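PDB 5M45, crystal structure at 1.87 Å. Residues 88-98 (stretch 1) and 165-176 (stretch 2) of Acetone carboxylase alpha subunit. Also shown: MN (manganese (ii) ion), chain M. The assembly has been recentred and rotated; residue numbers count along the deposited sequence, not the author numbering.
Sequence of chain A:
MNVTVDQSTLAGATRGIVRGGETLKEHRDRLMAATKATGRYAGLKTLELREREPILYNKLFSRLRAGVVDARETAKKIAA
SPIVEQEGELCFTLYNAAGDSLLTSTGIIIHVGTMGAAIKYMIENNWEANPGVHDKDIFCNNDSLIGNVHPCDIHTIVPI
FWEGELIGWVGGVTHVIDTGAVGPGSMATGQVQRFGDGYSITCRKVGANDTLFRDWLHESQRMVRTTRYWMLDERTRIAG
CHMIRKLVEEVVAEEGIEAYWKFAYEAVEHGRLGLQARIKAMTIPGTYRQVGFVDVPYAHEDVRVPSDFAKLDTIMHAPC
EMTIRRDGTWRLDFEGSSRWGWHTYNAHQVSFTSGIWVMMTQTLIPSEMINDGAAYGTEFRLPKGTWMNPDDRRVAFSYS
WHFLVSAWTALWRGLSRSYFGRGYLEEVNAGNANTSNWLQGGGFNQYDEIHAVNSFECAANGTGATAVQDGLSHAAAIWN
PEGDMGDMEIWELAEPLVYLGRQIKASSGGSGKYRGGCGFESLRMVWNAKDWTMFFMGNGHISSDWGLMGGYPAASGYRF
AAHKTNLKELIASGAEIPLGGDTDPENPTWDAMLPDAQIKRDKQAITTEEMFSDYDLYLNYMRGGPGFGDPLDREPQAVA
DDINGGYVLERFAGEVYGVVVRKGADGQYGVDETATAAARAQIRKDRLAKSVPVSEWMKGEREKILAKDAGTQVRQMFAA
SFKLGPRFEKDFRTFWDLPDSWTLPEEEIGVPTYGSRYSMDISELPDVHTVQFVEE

Stretch 1 88-98: GELCFTLYNAA
Stretch 2, residues 165-176: ELIGWVGGVTHV

The contact is an antiparallel strand pair: the axes of strands 90-95 and 165-175 approach to 4.8 Å, with N-to-C directions 166° apart. Three hydrogen-bonded pairs fix the register, each closed by two backbone bonds. Tyr-95 N donates to Trp-169 O (2.9 Å, 164° at the hydrogen) and Trp-169 N to Tyr-95 O (3.1 Å). Thr-93 N reaches Gly-171 O at 2.9 Å, and Gly-171 N returns to Thr-93 O at 3.0 Å. Val-173 N donates to Cys-91 O (3.0 Å, 167°), answered by Cys-91 N to Val-173 O (3.2 Å, 152°). Beyond them the ladder loosens to a weak bond, His-175 N to Glu-89 O, 3.3 Å but nearly straight at 171°.

The intervening pairs, Leu-90 with Thr-174, Phe-92 with Gly-172 and Leu-94 with Val-170, are non-hydrogen-bonded, with CA-CA distances of 4.5, 4.5 and 4.8 Å; the hydrogen-bonded pairs lie farther apart, from 5.0 Å between Tyr-95 CA and Trp-169 CA to 5.5 Å between Cys-91 CA and Val-173 CA. CA-H...O contacts supplement the ladder, as from Phe-92 CA to Gly-171 O and from Val-170 CA to Thr-93 O, both 3.4 Å.

At the other end the register slips: Gly-168 CA lies nearest Ala-97 CA, at 4.3 Å. Gly-168 (phi/psi 168/-174) follows Ile-167 (-122/0), whose psi departs from extended values. Water 1 donates to Tyr-95 O and Ile-167 O, each 2.9 Å from its oxygen; water 2 accepts from Ala-97 N (3.0 Å) and donates to Ile-167 O (2.7 Å). Here Trp-169 (chi1 -50°, m; chi2 75°) swings its indole back to stretch 1, so that NE1 donates to Ala-97 O at 3.2 Å and 162°. Ala-97 O lies at the ring edge, near its plane, as this bond requires. Ala-97 CB meets Leu-166 CD2 at 3.6 Å.

Side chains alternate between the sheet faces. Cys-91 (t), Thr-93 (m) and Tyr-95 (m) share one with Trp-169 and Val-173 (p): Cys-91 CB packs 3.7 Å from Val-173 CG1, and Tyr-95 CB 4.2 Å from Trp-169 CB. Leu-90 (p, t), Phe-92 (m), Leu-94 (t, p), Val-170 (p) and Thr-174 (p) occupy the other. Phe-92 CD1 lies 3.5 Å from Gly-172 CA; an ideal CB on Gly-172 would clash with Phe-92 CE1 at 2.5 Å. One on Gly-168 would meet Tyr-95 O at 2.7 Å.

His-175 (t, chi2 101°) directs its imidazole away from stretch 1, where ND1 coordinates manganese MN at 2.3 Å with four atoms from elsewhere in the structure. The stretches together bury 680 Å².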

# COMPACT_ATOMS: atom_id res chain seq x y z
N GLY A 88 25.22 1.77 -10.61
CA GLY A 88 25.03 0.42 -11.12
C GLY A 88 24.36 -0.54 -10.13
O GLY A 88 24.65 -1.76 -10.16
N GLU A 89 23.44 -0.03 -9.31
CA GLU A 89 22.67 -0.89 -8.37
C GLU A 89 21.49 -1.55 -9.08
O GLU A 89 20.32 -1.20 -8.88
CB GLU A 89 22.26 -0.13 -7.09
CG GLU A 89 23.34 0.75 -6.44
CD GLU A 89 24.68 0.10 -6.18
OE1 GLU A 89 25.63 0.83 -5.83
OE2 GLU A 89 24.83 -1.16 -6.29
N LEU A 90 21.84 -2.47 -10.00
CA LEU A 90 20.91 -3.28 -10.78
C LEU A 90 21.58 -4.62 -11.10
O LEU A 90 22.80 -4.75 -10.94
CB LEU A 90 20.42 -2.57 -12.07
CG LEU A 90 21.33 -2.50 -13.30
CD1 LEU A 90 20.54 -2.05 -14.53
CD2 LEU A 90 22.54 -1.60 -13.07
N CYS A 91 20.78 -5.58 -11.54
CA CYS A 91 21.28 -6.96 -11.85
C CYS A 91 20.31 -7.65 -12.80
O CYS A 91 19.09 -7.49 -12.66
CB CYS A 91 21.42 -7.74 -10.56
SG CYS A 91 21.97 -9.46 -10.67
N PHE A 92 20.85 -8.42 -13.75
CA PHE A 92 20.06 -9.30 -14.63
C PHE A 92 20.56 -10.74 -14.56
O PHE A 92 21.79 -10.99 -14.57
CB PHE A 92 20.11 -8.82 -16.09
CG PHE A 92 19.42 -7.49 -16.30
CD1 PHE A 92 18.03 -7.42 -16.43
CD2 PHE A 92 20.14 -6.31 -16.32
CE1 PHE A 92 17.38 -6.21 -16.60
CE2 PHE A 92 19.50 -5.08 -16.50
CZ PHE A 92 18.13 -5.03 -16.63
N THR A 93 19.62 -11.67 -14.47
CA THR A 93 19.91 -13.05 -14.20
C THR A 93 19.08 -14.00 -15.12
O THR A 93 17.86 -13.76 -15.36
CB THR A 93 19.69 -13.36 -12.70
OG1 THR A 93 20.45 -12.44 -11.89
CG2 THR A 93 20.11 -14.80 -12.38
N LEU A 94 19.73 -15.06 -15.62
CA LEU A 94 19.09 -16.06 -16.50
C LEU A 94 18.80 -17.34 -15.69
O LEU A 94 19.69 -17.84 -14.99
CB LEU A 94 19.99 -16.36 -17.70
CG LEU A 94 19.55 -17.46 -18.69
CD1 LEU A 94 18.19 -17.17 -19.32
CD2 LEU A 94 20.63 -17.62 -19.75
N TYR A 95 17.55 -17.83 -15.74
CA TYR A 95 17.10 -19.01 -14.98
C TYR A 95 16.65 -20.17 -15.89
O TYR A 95 16.15 -19.94 -17.01
CB TYR A 95 15.91 -18.65 -14.04
CG TYR A 95 16.27 -17.59 -13.01
CD1 TYR A 95 16.16 -16.24 -13.32
CD2 TYR A 95 16.71 -17.95 -11.73
CE1 TYR A 95 16.49 -15.26 -12.38
CE2 TYR A 95 17.06 -16.96 -10.81
CZ TYR A 95 16.93 -15.61 -11.15
OH TYR A 95 17.31 -14.61 -10.26
N ASN A 96 16.82 -21.40 -15.42
CA ASN A 96 16.19 -22.58 -16.04
C ASN A 96 14.68 -22.65 -15.64
O ASN A 96 14.21 -21.84 -14.86
CB ASN A 96 17.00 -23.87 -15.75
CG ASN A 96 16.93 -24.34 -14.31
OD1 ASN A 96 15.97 -24.09 -13.57
ND2 ASN A 96 17.97 -25.09 -13.90
N ALA A 97 13.93 -23.58 -16.22
CA ALA A 97 12.48 -23.68 -16.01
C ALA A 97 12.08 -23.86 -14.56
O ALA A 97 11.00 -23.40 -14.15
CB ALA A 97 11.89 -24.78 -16.86
N ALA A 98 12.94 -24.49 -13.76
CA ALA A 98 12.68 -24.71 -12.33
C ALA A 98 13.00 -23.51 -11.43
O ALA A 98 12.89 -23.62 -10.20
CB ALA A 98 13.45 -25.94 -11.84
N GLU A 165 6.70 -23.88 -25.85
CA GLU A 165 6.92 -24.45 -24.51
C GLU A 165 7.93 -23.61 -23.72
O GLU A 165 8.80 -22.96 -24.29
CB GLU A 165 7.42 -25.90 -24.62
CG GLU A 165 6.55 -26.84 -25.46
CD GLU A 165 7.13 -28.25 -25.49
OE1 GLU A 165 8.14 -28.43 -26.19
OE2 GLU A 165 6.64 -29.16 -24.78
N LEU A 166 7.80 -23.62 -22.40
CA LEU A 166 8.66 -22.81 -21.52
C LEU A 166 10.00 -23.49 -21.34
O LEU A 166 10.05 -24.68 -20.99
CB LEU A 166 7.98 -22.60 -20.14
CG LEU A 166 8.67 -21.59 -19.18
CD1 LEU A 166 7.65 -20.80 -18.38
CD2 LEU A 166 9.62 -22.29 -18.23
N ILE A 167 11.08 -22.73 -21.55
CA ILE A 167 12.43 -23.24 -21.40
C ILE A 167 13.28 -22.46 -20.38
O ILE A 167 14.43 -22.85 -20.13
CB ILE A 167 13.18 -23.32 -22.76
CG1 ILE A 167 13.30 -21.95 -23.43
CG2 ILE A 167 12.45 -24.27 -23.72
CD1 ILE A 167 14.49 -21.84 -24.38
N GLY A 168 12.72 -21.44 -19.75
CA GLY A 168 13.48 -20.62 -18.79
C GLY A 168 12.76 -19.34 -18.40
O GLY A 168 11.58 -19.15 -18.74
N TRP A 169 13.46 -18.51 -17.63
CA TRP A 169 12.96 -17.20 -17.23
C TRP A 169 14.14 -16.22 -17.20
O TRP A 169 15.29 -16.64 -17.05
CB TRP A 169 12.39 -17.26 -15.80
CG TRP A 169 11.39 -18.35 -15.44
CD1 TRP A 169 11.65 -19.67 -15.22
CD2 TRP A 169 9.97 -18.19 -15.24
NE1 TRP A 169 10.50 -20.34 -14.88
CE2 TRP A 169 9.46 -19.46 -14.89
CE3 TRP A 169 9.09 -17.10 -15.31
CZ2 TRP A 169 8.11 -19.66 -14.58
CZ3 TRP A 169 7.74 -17.32 -15.01
CH2 TRP A 169 7.27 -18.58 -14.65
N VAL A 170 13.85 -14.91 -17.30
CA VAL A 170 14.87 -13.89 -17.05
C VAL A 170 14.33 -12.89 -16.00
O VAL A 170 13.16 -12.44 -16.08
CB VAL A 170 15.34 -13.16 -18.33
CG1 VAL A 170 14.19 -12.61 -19.12
CG2 VAL A 170 16.32 -12.03 -18.01
N GLY A 171 15.16 -12.57 -15.03
CA GLY A 171 14.81 -11.58 -14.00
C GLY A 171 15.72 -10.37 -14.06
O GLY A 171 16.93 -10.52 -14.29
N GLY A 172 15.13 -9.19 -13.87
CA GLY A 172 15.88 -7.93 -13.72
C GLY A 172 15.43 -7.14 -12.51
O GLY A 172 14.22 -7.03 -12.25
N VAL A 173 16.38 -6.63 -11.73
CA VAL A 173 16.11 -5.87 -10.50
C VAL A 173 16.77 -4.50 -10.55
O VAL A 173 17.90 -4.38 -11.06
CB VAL A 173 16.54 -6.64 -9.24
CG1 VAL A 173 18.04 -6.98 -9.27
CG2 VAL A 173 16.21 -5.86 -7.95
N THR A 174 16.07 -3.47 -10.06
CA THR A 174 16.66 -2.15 -9.78
C THR A 174 16.29 -1.73 -8.35
O THR A 174 15.13 -1.88 -7.93
CB THR A 174 16.13 -1.02 -10.69
OG1 THR A 174 14.70 -0.98 -10.62
CG2 THR A 174 16.54 -1.21 -12.13
N HIS A 175 17.25 -1.17 -7.62
CA HIS A 175 16.93 -0.45 -6.38
C HIS A 175 16.31 0.91 -6.73
O HIS A 175 17.00 1.74 -7.33
CB HIS A 175 18.17 -0.22 -5.50
CG HIS A 175 17.88 0.60 -4.28
ND1 HIS A 175 17.71 0.05 -3.03
CD2 HIS A 175 17.60 1.92 -4.15
CE1 HIS A 175 17.37 1.01 -2.17
NE2 HIS A 175 17.30 2.15 -2.83
N VAL A 176 15.04 1.13 -6.37
CA VAL A 176 14.34 2.43 -6.63
C VAL A 176 14.45 3.36 -5.42
O VAL A 176 14.67 2.90 -4.27
CB VAL A 176 12.87 2.26 -7.05
CG1 VAL A 176 12.77 1.31 -8.25
CG2 VAL A 176 11.98 1.75 -5.89
MN MN M . 17.79 -2.16 -2.39
O HOH W 1 16.88 -21.38 -19.40
O HOH W 2 15.29 -24.89 -18.56